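Side-chain contacts in Emp46p (Saccharomyces cerevisiae, PDB 2A6V), which acts as a calcium-independent cargo receptor in the secretion of glycoproteins, probably recognising their sugars through a legume-like lectin domain: residues V19-Q22 against Q23-L26; K36-E39 against G40-V43; D135-I138 against E139-P142; L114-L117 against D118-L121. All blocks are in the same frame, centred on the assembly; numbering follows the deposited sequence.

Contact 1: V19-Q22 against Q23-L26. With K (potassium ion), chain D.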
loop_
_atom_site.group_PDB
_atom_site.type_symbol
_atom_site.label_atom_id
_atom_site.label_comp_id
_atom_site.label_asym_id
_atom_site.label_seq_id
_atom_site.Cartn_x
_atom_site.Cartn_y
_atom_site.Cartn_z
ATOM N N VAL A 19 13.985 6.369 15.167
ATOM C CA VAL A 19 14.082 7.744 14.672
ATOM C C VAL A 19 14.376 8.688 15.839
ATOM O O VAL A 19 13.756 8.583 16.893
ATOM C CB VAL A 19 12.792 8.181 13.943
ATOM C CG1 VAL A 19 12.792 9.705 13.674
ATOM C CG2 VAL A 19 12.633 7.421 12.615
ATOM N N THR A 20 15.356 9.574 15.649
ATOM C CA THR A 20 15.656 10.665 16.592
ATOM C C THR A 20 15.418 12.046 15.982
ATOM O O THR A 20 15.237 13.025 16.710
ATOM C CB THR A 20 17.113 10.600 17.039
ATOM O OG1 THR A 20 17.971 10.728 15.899
ATOM C CG2 THR A 20 17.456 9.246 17.637
ATOM N N ASP A 21 15.454 12.124 14.648
ATOM C CA ASP A 21 15.253 13.366 13.913
ATOM C C ASP A 21 14.247 13.095 12.795
ATOM O O ASP A 21 14.615 12.706 11.690
ATOM C CB ASP A 21 16.592 13.875 13.356
ATOM C CG ASP A 21 16.494 15.277 12.749
ATOM O OD1 ASP A 21 17.535 15.991 12.722
ATOM O OD2 ASP A 21 15.438 15.752 12.283
ATOM N N GLN A 22 12.973 13.312 13.105
ATOM C CA GLN A 22 11.868 13.054 12.186
ATOM C C GLN A 22 12.080 13.694 10.816
ATOM O O GLN A 22 11.807 13.098 9.779
ATOM C CB GLN A 22 10.580 13.605 12.805
ATOM C CG GLN A 22 9.319 13.362 11.999
ATOM C CD GLN A 22 8.143 12.887 12.852
ATOM O OE1 GLN A 22 8.325 12.472 13.997
ATOM N NE2 GLN A 22 6.940 12.939 12.284
ATOM N N GLN A 23 12.567 14.924 10.828
ATOM C CA GLN A 23 12.672 15.703 9.615
ATOM C C GLN A 23 13.748 15.135 8.687
ATOM O O GLN A 23 13.531 15.015 7.480
ATOM C CB GLN A 23 12.961 17.155 9.966
ATOM C CG GLN A 23 12.855 18.098 8.802
ATOM C CD GLN A 23 12.534 19.501 9.245
ATOM O OE1 GLN A 23 13.289 20.100 10.031
ATOM N NE2 GLN A 23 11.412 20.032 8.771
ATOM N N LYS A 24 14.892 14.749 9.248
ATOM C CA LYS A 24 15.990 14.220 8.447
ATOM C C LYS A 24 15.697 12.817 7.916
ATOM O O LYS A 24 15.877 12.541 6.732
ATOM C CB LYS A 24 17.282 14.204 9.261
ATOM C CG LYS A 24 18.491 13.618 8.525
ATOM C CD LYS A 24 19.848 14.041 9.114
ATOM C CE LYS A 24 19.762 14.665 10.522
ATOM N NZ LYS A 24 19.655 16.167 10.463
ATOM N N GLU A 25 15.232 11.933 8.795
ATOM C CA GLU A 25 15.149 10.524 8.450
ATOM C C GLU A 25 13.907 10.220 7.627
ATOM O O GLU A 25 13.850 9.178 7.006
ATOM C CB GLU A 25 15.213 9.642 9.710
ATOM C CG GLU A 25 16.464 9.878 10.554
ATOM C CD GLU A 25 16.424 9.132 11.872
ATOM O OE1 GLU A 25 16.491 9.803 12.923
ATOM O OE2 GLU A 25 16.305 7.887 11.846
ATOM N N LEU A 26 12.941 11.138 7.604
ATOM C CA LEU A 26 11.748 10.970 6.764
ATOM C C LEU A 26 11.708 11.933 5.581
ATOM O O LEU A 26 10.665 12.161 4.992
ATOM C CB LEU A 26 10.478 11.108 7.610
ATOM C CG LEU A 26 10.299 10.088 8.740
ATOM C CD1 LEU A 26 9.145 10.531 9.644
ATOM C CD2 LEU A 26 10.054 8.728 8.154
HETATM K K K D . 8.808 14.192 5.338
HETATM O O HOH W 1 15.910 18.248 11.141
HETATM O O HOH W 2 8.432 16.815 3.569
HETATM O O HOH W 3 8.248 14.178 8.211
#
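Glu25 folds back over the chain that leads into its own short helix, and this is where the contact is tight. OE1 takes Thr20 N at 3.0 Å and Asp21 N at 3.1 Å, both fairly straight and from the same face of the carboxylate, the first on the syn side and the second on the anti side. CG lies anti to the carbonyl carbon (chi1 -57°), the chain extended beyond it, which carries the carboxylate back to two N-H groups that precede the helix; glutamate has the length for this. OE2 lies 3.6 Å from Val19 CA and beside CG2, while CG1 faces OE1, and Pro14 packs on both side chains. Buried Leu26 sets CD1 3.7 Å from Gln22 CG, using the aliphatic part of that glutamine.

The solvent side is looser and polar. Asp21 OD2 receives Lys24 N at 3.2 Å and, weakly, Gln23 N. Lys24 NZ bends round to a salt bridge with Asp21 OD1 at 3.1 Å, and like Lys24 N it comes from above the carboxylate plane. A water donates to Asp21 OD2 and, weakly, to Gln23 OE1.

Aspartate is a classic N-cap residue, short enough to meet the first N-H groups of a helix. Leu26, the first residue beyond this capped turn, gives its O to a potassium ion at 2.8 Å, a site shared with Trp29 O and waters.

Contact 2: K36-E39 against G40-V43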
loop_
_atom_site.group_PDB
_atom_site.type_symbol
_atom_site.label_atom_id
_atom_site.label_comp_id
_atom_site.label_asym_id
_atom_site.label_seq_id
_atom_site.Cartn_x
_atom_site.Cartn_y
_atom_site.Cartn_z
ATOM N N LYS A 36 0.166 10.248 11.534
ATOM C CA LYS A 36 1.080 10.701 12.586
ATOM C C LYS A 36 2.020 9.575 13.026
ATOM O O LYS A 36 1.609 8.424 13.108
ATOM C CB LYS A 36 0.300 11.194 13.783
ATOM C CG LYS A 36 -0.708 10.231 14.332
ATOM C CD LYS A 36 -1.340 10.677 15.679
ATOM C CE LYS A 36 -1.823 12.119 15.695
ATOM N NZ LYS A 36 -3.211 12.283 16.253
ATOM N N LEU A 37 3.270 9.911 13.299
ATOM C CA LEU A 37 4.220 8.989 13.896
ATOM C C LEU A 37 4.006 9.030 15.399
ATOM O O LEU A 37 4.182 10.086 16.032
ATOM C CB LEU A 37 5.654 9.389 13.578
ATOM C CG LEU A 37 6.753 8.500 14.141
ATOM C CD1 LEU A 37 6.549 7.060 13.722
ATOM C CD2 LEU A 37 8.120 8.985 13.672
ATOM N N GLU A 38 3.638 7.899 15.969
ATOM C CA GLU A 38 3.264 7.810 17.372
ATOM C C GLU A 38 3.841 6.548 17.986
ATOM O O GLU A 38 3.514 5.430 17.564
ATOM C CB GLU A 38 1.748 7.788 17.490
ATOM C CG GLU A 38 1.199 7.852 18.892
ATOM C CD GLU A 38 0.071 8.856 18.972
ATOM O OE1 GLU A 38 -1.106 8.437 19.113
ATOM O OE2 GLU A 38 0.366 10.066 18.835
ATOM N N GLU A 39 4.690 6.705 19.000
ATOM C CA GLU A 39 5.275 5.556 19.711
ATOM C C GLU A 39 5.739 4.454 18.736
ATOM O O GLU A 39 5.416 3.259 18.895
ATOM C CB GLU A 39 4.316 5.029 20.794
ATOM C CG GLU A 39 3.933 6.032 21.890
ATOM C CD GLU A 39 5.081 6.463 22.797
ATOM O OE1 GLU A 39 4.816 7.277 23.708
ATOM O OE2 GLU A 39 6.232 6.012 22.625
ATOM N N GLY A 40 6.517 4.867 17.747
ATOM C CA GLY A 40 7.267 3.955 16.912
ATOM C C GLY A 40 6.550 3.404 15.688
ATOM O O GLY A 40 7.115 2.564 14.999
ATOM N N ARG A 41 5.331 3.854 15.420
ATOM C CA ARG A 41 4.699 3.500 14.139
ATOM C C ARG A 41 3.816 4.610 13.630
ATOM O O ARG A 41 3.431 5.537 14.377
ATOM C CB ARG A 41 3.948 2.164 14.235
ATOM C CG ARG A 41 2.510 2.181 14.680
ATOM C CD ARG A 41 2.258 2.773 16.035
ATOM N NE ARG A 41 0.888 2.602 16.524
ATOM C CZ ARG A 41 0.437 3.101 17.650
ATOM N NH1 ARG A 41 1.198 3.898 18.387
ATOM N NH2 ARG A 41 -0.800 2.837 18.031
ATOM N N PHE A 42 3.540 4.579 12.332
ATOM C CA PHE A 42 2.619 5.527 11.755
ATOM C C PHE A 42 1.185 5.064 11.928
ATOM O O PHE A 42 0.871 3.911 11.689
ATOM C CB PHE A 42 2.885 5.727 10.271
ATOM C CG PHE A 42 4.061 6.606 9.954
ATOM C CD1 PHE A 42 4.048 7.954 10.271
ATOM C CD2 PHE A 42 5.177 6.092 9.311
ATOM C CE1 PHE A 42 5.158 8.767 9.944
ATOM C CE2 PHE A 42 6.262 6.904 8.964
ATOM C CZ PHE A 42 6.246 8.220 9.282
ATOM N N VAL A 43 0.333 5.955 12.387
ATOM C CA VAL A 43 -1.089 5.718 12.452
ATOM C C VAL A 43 -1.683 6.556 11.314
ATOM O O VAL A 43 -1.665 7.801 11.360
ATOM C CB VAL A 43 -1.685 6.113 13.810
ATOM C CG1 VAL A 43 -3.201 5.876 13.810
ATOM C CG2 VAL A 43 -0.995 5.340 14.942
#
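Glu38 and Arg41 close a tight beta hairpin, the strands 36-38 and 41-43 joined by a type I' turn with Glu39 and Gly40 at its corner. Gly40 (phi 88°) suits its place because glycine adopts positive phi without strain; Glu39 is left-handed there too.

Backbone hydrogen bonds hold the strands in register. Lys36 and Val43 form a hydrogen-bonded pair, with Val43 N to Lys36 O at 2.9 Å and Lys36 N to Val43 O at 3.1 Å. Glu38 and Arg41 form the next such pair, the almost straight bond from Glu38 N to Arg41 O measuring 2.9 Å.

Apolar packing occupies the face carrying Leu37 and Phe42, which form the non-hydrogen-bonded pair between these two. Leu37 CB lies 3.7 Å from Phe42 CE1, while CD1 sits over the centre of the ring, 4.3 Å above its plane. Phe42 is buried, also meeting Leu13, Leu16 and Leu26, which suits a large aromatic. On the opposite face Val43 CG2 lies against the Arg41 guanidinium, offset toward its rim.

Polar side-chain contacts belong to Arg41. Its CG lies between the backbone N and the carbonyl carbon (chi1 88°), and a bend at chi2 curls the chain back to the turn. NE forms a salt bridge with Glu211. NH1 donates to Glu38 O at 2.9 Å; this oxygen is gripped twice, NH1 and Arg41 N approaching from opposite faces of its carbonyl plane.

Contact 3: D135-I138 against E139-P142. With K (potassium ion), chain C.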
loop_
_atom_site.group_PDB
_atom_site.type_symbol
_atom_site.label_atom_id
_atom_site.label_comp_id
_atom_site.label_asym_id
_atom_site.label_seq_id
_atom_site.Cartn_x
_atom_site.Cartn_y
_atom_site.Cartn_z
ATOM N N ASP A 135 -12.862 5.787 -14.279
ATOM C CA ASP A 135 -13.010 5.841 -12.829
ATOM C C ASP A 135 -13.197 4.429 -12.310
ATOM O O ASP A 135 -14.059 3.684 -12.786
ATOM C CB ASP A 135 -14.257 6.638 -12.430
ATOM C CG ASP A 135 -14.033 8.136 -12.397
ATOM O OD1 ASP A 135 -15.004 8.833 -12.048
ATOM O OD2 ASP A 135 -12.959 8.718 -12.674
ATOM N N LEU A 136 -12.388 4.057 -11.334
ATOM C CA LEU A 136 -12.574 2.802 -10.631
ATOM C C LEU A 136 -13.699 2.986 -9.633
ATOM O O LEU A 136 -13.561 3.787 -8.696
ATOM C CB LEU A 136 -11.283 2.417 -9.900
ATOM C CG LEU A 136 -11.146 0.979 -9.366
ATOM C CD1 LEU A 136 -9.684 0.676 -9.027
ATOM C CD2 LEU A 136 -11.983 0.720 -8.124
ATOM N N ASP A 137 -14.802 2.267 -9.843
ATOM C CA ASP A 137 -15.882 2.182 -8.863
ATOM C C ASP A 137 -15.629 0.919 -8.066
ATOM O O ASP A 137 -15.678 -0.174 -8.614
ATOM C CB ASP A 137 -17.267 2.121 -9.535
ATOM C CG ASP A 137 -18.335 1.556 -8.609
ATOM O OD1 ASP A 137 -18.381 1.918 -7.410
ATOM O OD2 ASP A 137 -19.173 0.722 -8.987
ATOM N N ILE A 138 -15.360 1.057 -6.777
ATOM C CA ILE A 138 -14.866 -0.073 -6.001
ATOM C C ILE A 138 -15.869 -1.216 -5.999
ATOM O O ILE A 138 -15.477 -2.370 -5.925
ATOM C CB ILE A 138 -14.473 0.367 -4.559
ATOM C CG1 ILE A 138 -13.624 -0.699 -3.873
ATOM C CG2 ILE A 138 -15.702 0.690 -3.745
ATOM C CD1 ILE A 138 -12.334 -0.969 -4.572
ATOM N N GLU A 139 -17.159 -0.913 -6.115
ATOM C CA GLU A 139 -18.168 -1.974 -6.132
ATOM C C GLU A 139 -18.171 -2.734 -7.466
ATOM O O GLU A 139 -17.992 -3.949 -7.493
ATOM C CB GLU A 139 -19.540 -1.365 -5.830
ATOM C CG GLU A 139 -20.711 -2.323 -5.862
ATOM C CD GLU A 139 -22.034 -1.634 -5.586
ATOM O OE1 GLU A 139 -22.124 -0.397 -5.776
ATOM O OE2 GLU A 139 -22.990 -2.335 -5.190
ATOM N N SER A 140 -18.341 -2.021 -8.574
ATOM C CA SER A 140 -18.554 -2.659 -9.882
ATOM C C SER A 140 -17.301 -2.915 -10.738
ATOM O O SER A 140 -17.315 -3.803 -11.597
ATOM C CB SER A 140 -19.565 -1.841 -10.708
ATOM O OG SER A 140 -19.053 -0.568 -11.031
ATOM N N SER A 141 -16.230 -2.152 -10.547
ATOM C CA SER A 141 -15.005 -2.380 -11.305
ATOM C C SER A 141 -14.345 -3.666 -10.855
ATOM O O SER A 141 -14.323 -3.965 -9.668
ATOM C CB SER A 141 -14.000 -1.248 -11.137
ATOM O OG SER A 141 -14.562 -0.052 -11.598
ATOM N N PRO A 142 -13.868 -4.469 -11.796
ATOM C CA PRO A 142 -13.255 -5.749 -11.435
ATOM C C PRO A 142 -11.840 -5.648 -10.894
ATOM O O PRO A 142 -11.072 -4.809 -11.365
ATOM C CB PRO A 142 -13.236 -6.519 -12.756
ATOM C CG PRO A 142 -13.232 -5.481 -13.810
ATOM C CD PRO A 142 -13.955 -4.298 -13.261
HETATM K K K C . -15.146 -4.613 -7.259
HETATM O O HOH W 4 -16.236 -6.024 -5.073
HETATM O O HOH W 5 -15.555 -7.056 -8.670
#
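The carboxylate of Asp137 is approached from above its plane by Ser140 N, which donates to OD2 at 2.9 Å. Its other oxygen, OD1, receives a weak bond from Glu139 N. Glu139 runs alongside in the same direction, its carboxylate turned 73° from that of Asp137, with Asp137 OD2 and Glu139 OE1 4.5 Å apart. Such proximity of like charges might raise the proton affinity of either group, which the amides donating to Asp137 could partly offset for that residue. Ser140 OG also reaches OD2, at a doubtfully short separation.

Next to the carboxylate, backbone and hydroxyl close the turn. Ser141 N donates to Asp137 O at 2.8 Å, and in return Ser141 OG accepts Asp137 N at 2.9 Å. A chi1 of -61° places the hydroxyl beside its own backbone N, and serine is short enough for it to reach Asp137 N. Its CB rests 4.0 Å from Leu136 CG. The apolar chain of Ile138 packs on Phe101, Met112 and Leu114.

The amides of Ser140 and Ser141 donate to the side chain and carbonyl of Asp137, which fits an Asx motif. The turn directs three carbonyl oxygens at a potassium ion, Ile138 O at 2.6 Å, Glu139 O at 2.9 Å and Ser141 O at 2.6 Å; Tyr128 OH and two waters complete this metal site of the lectin domain.

Contact 4: L114-L117 against D118-L121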
loop_
_atom_site.group_PDB
_atom_site.type_symbol
_atom_site.label_atom_id
_atom_site.label_comp_id
_atom_site.label_asym_id
_atom_site.label_seq_id
_atom_site.Cartn_x
_atom_site.Cartn_y
_atom_site.Cartn_z
ATOM N N LEU A 114 -5.625 -3.670 -2.114
ATOM C CA LEU A 114 -6.537 -3.134 -1.155
ATOM C C LEU A 114 -6.904 -4.175 -0.121
ATOM O O LEU A 114 -7.300 -5.284 -0.478
ATOM C CB LEU A 114 -7.791 -2.650 -1.875
ATOM C CG LEU A 114 -8.920 -2.130 -1.024
ATOM C CD1 LEU A 114 -8.540 -0.894 -0.224
ATOM C CD2 LEU A 114 -10.099 -1.825 -1.938
ATOM N N LEU A 115 -6.768 -3.822 1.158
ATOM C CA LEU A 115 -7.289 -4.560 2.291
ATOM C C LEU A 115 -8.564 -3.882 2.728
ATOM O O LEU A 115 -8.546 -2.725 3.169
ATOM C CB LEU A 115 -6.311 -4.607 3.461
ATOM C CG LEU A 115 -5.168 -5.601 3.299
ATOM C CD1 LEU A 115 -4.254 -5.264 2.109
ATOM C CD2 LEU A 115 -4.390 -5.734 4.547
ATOM N N ARG A 116 -9.689 -4.566 2.568
ATOM C CA ARG A 116 -10.981 -4.015 2.963
ATOM C C ARG A 116 -11.969 -5.150 3.129
ATOM O O ARG A 116 -11.615 -6.319 2.950
ATOM C CB ARG A 116 -11.490 -3.000 1.937
ATOM C CG ARG A 116 -12.089 -3.557 0.659
ATOM C CD ARG A 116 -13.133 -2.632 0.023
ATOM N NE ARG A 116 -13.724 -3.225 -1.172
ATOM C CZ ARG A 116 -14.956 -2.988 -1.595
ATOM N NH1 ARG A 116 -15.749 -2.140 -0.936
ATOM N NH2 ARG A 116 -15.411 -3.610 -2.682
ATOM N N LEU A 117 -13.186 -4.791 3.500
ATOM C CA LEU A 117 -14.306 -5.718 3.449
ATOM C C LEU A 117 -14.916 -5.603 2.074
ATOM O O LEU A 117 -15.707 -4.693 1.785
ATOM C CB LEU A 117 -15.306 -5.406 4.554
ATOM C CG LEU A 117 -14.722 -5.314 5.962
ATOM C CD1 LEU A 117 -15.790 -5.199 6.979
ATOM C CD2 LEU A 117 -13.831 -6.479 6.280
ATOM N N ASP A 118 -14.486 -6.482 1.190
ATOM C CA ASP A 118 -15.020 -6.484 -0.146
ATOM C C ASP A 118 -16.501 -6.841 -0.075
ATOM O O ASP A 118 -16.927 -7.573 0.803
ATOM C CB ASP A 118 -14.249 -7.472 -1.001
ATOM C CG ASP A 118 -14.804 -7.576 -2.383
ATOM O OD1 ASP A 118 -14.422 -6.792 -3.255
ATOM O OD2 ASP A 118 -15.654 -8.432 -2.672
ATOM N N ASP A 119 -17.301 -6.274 -0.965
ATOM C CA ASP A 119 -18.753 -6.410 -0.773
ATOM C C ASP A 119 -19.226 -7.825 -0.979
ATOM O O ASP A 119 -20.287 -8.178 -0.495
ATOM C CB ASP A 119 -19.559 -5.434 -1.611
ATOM C CG ASP A 119 -19.156 -5.416 -3.035
ATOM O OD1 ASP A 119 -18.074 -4.843 -3.360
ATOM O OD2 ASP A 119 -19.919 -5.860 -3.916
ATOM N N LYS A 120 -18.438 -8.635 -1.676
ATOM C CA LYS A 120 -18.797 -10.043 -1.875
ATOM C C LYS A 120 -17.839 -11.052 -1.244
ATOM O O LYS A 120 -18.277 -12.132 -0.826
ATOM C CB LYS A 120 -19.004 -10.320 -3.356
ATOM C CG LYS A 120 -20.253 -9.607 -3.894
ATOM C CD LYS A 120 -20.460 -9.843 -5.356
ATOM C CE LYS A 120 -21.778 -9.201 -5.828
ATOM N NZ LYS A 120 -21.978 -9.430 -7.292
ATOM N N LEU A 121 -16.551 -10.723 -1.147
ATOM C CA LEU A 121 -15.575 -11.623 -0.492
ATOM C C LEU A 121 -15.479 -11.440 1.016
ATOM O O LEU A 121 -14.986 -12.320 1.757
ATOM C CB LEU A 121 -14.187 -11.383 -1.046
ATOM C CG LEU A 121 -13.933 -11.643 -2.520
ATOM C CD1 LEU A 121 -12.544 -11.125 -2.890
ATOM C CD2 LEU A 121 -14.068 -13.101 -2.828
HETATM O O HOH W 6 -12.513 -4.933 -3.314
#
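A salt-bridge network of Arg116, Asp118 and Asp119 spans the corner where the chain leaves strand 111-115, and an Asx turn at Asp118 continues it. Arg116 NH2 is the shared donor, reaching Asp119 OD1 at 3.0 Å and Asp118 OD1 at 3.4 Å. Both hydrogen bonds are weak, being bent; the carboxylate planes of Asp118 and Asp119 are turned 85° and 56° from the guanidinium. Arginine suits the place by its length, its chain extended from CG to NE and passing over the backbone, so that Asp118 CA lies against one face of the guanidinium, 3.5 Å from its plane. At the edge, in plane, a water accepts from Arg116 NE and donates to Asp118 OD1 at 2.7 Å, a shorter bond than the one to NH2.

The second oxygen of Asp118 shapes the loop. OD2 accepts Lys120 N at 3.0 Å from above the carboxylate plane and Leu121 N at 2.9 Å on its anti lone pair. CG of this buried aspartate stands anti to the backbone N, and chi2 of 87° turns OD1 to Arg116 and OD2 to the two amides, a division that suits aspartate, whose oxygens sit close to the backbone.

The backbones of Leu114 and Arg116 bond to Thr126 and Ser124 of strand 124-131, while Leu121 touches Thr126 and, on strand 145-148, Ser146 and Leu148.

In the fold
The four contacts form two groups in the beta sandwich, each near a potassium ion. Contacts 1 and 2 touch, Leu26 CD1 lying 3.7 Å from Phe42 CZ and Gln22 OE1 3.5 Å from Leu37 CD2, so the capped turn that offers Leu26 O to one ion rests on the hairpin. Contacts 3 and 4 also meet, with centres 12 Å apart and Ile138 CD1 3.6 Å from Leu114 CD2. Contact 3 binds the second ion, while the side chain of Asp118 in contact 4 lies about 5 Å from it and about 4 Å from the side chain of its ligand Tyr128. Contacts 1 and 3, centres 38 Å apart, lie on opposite sides of the chain's centre.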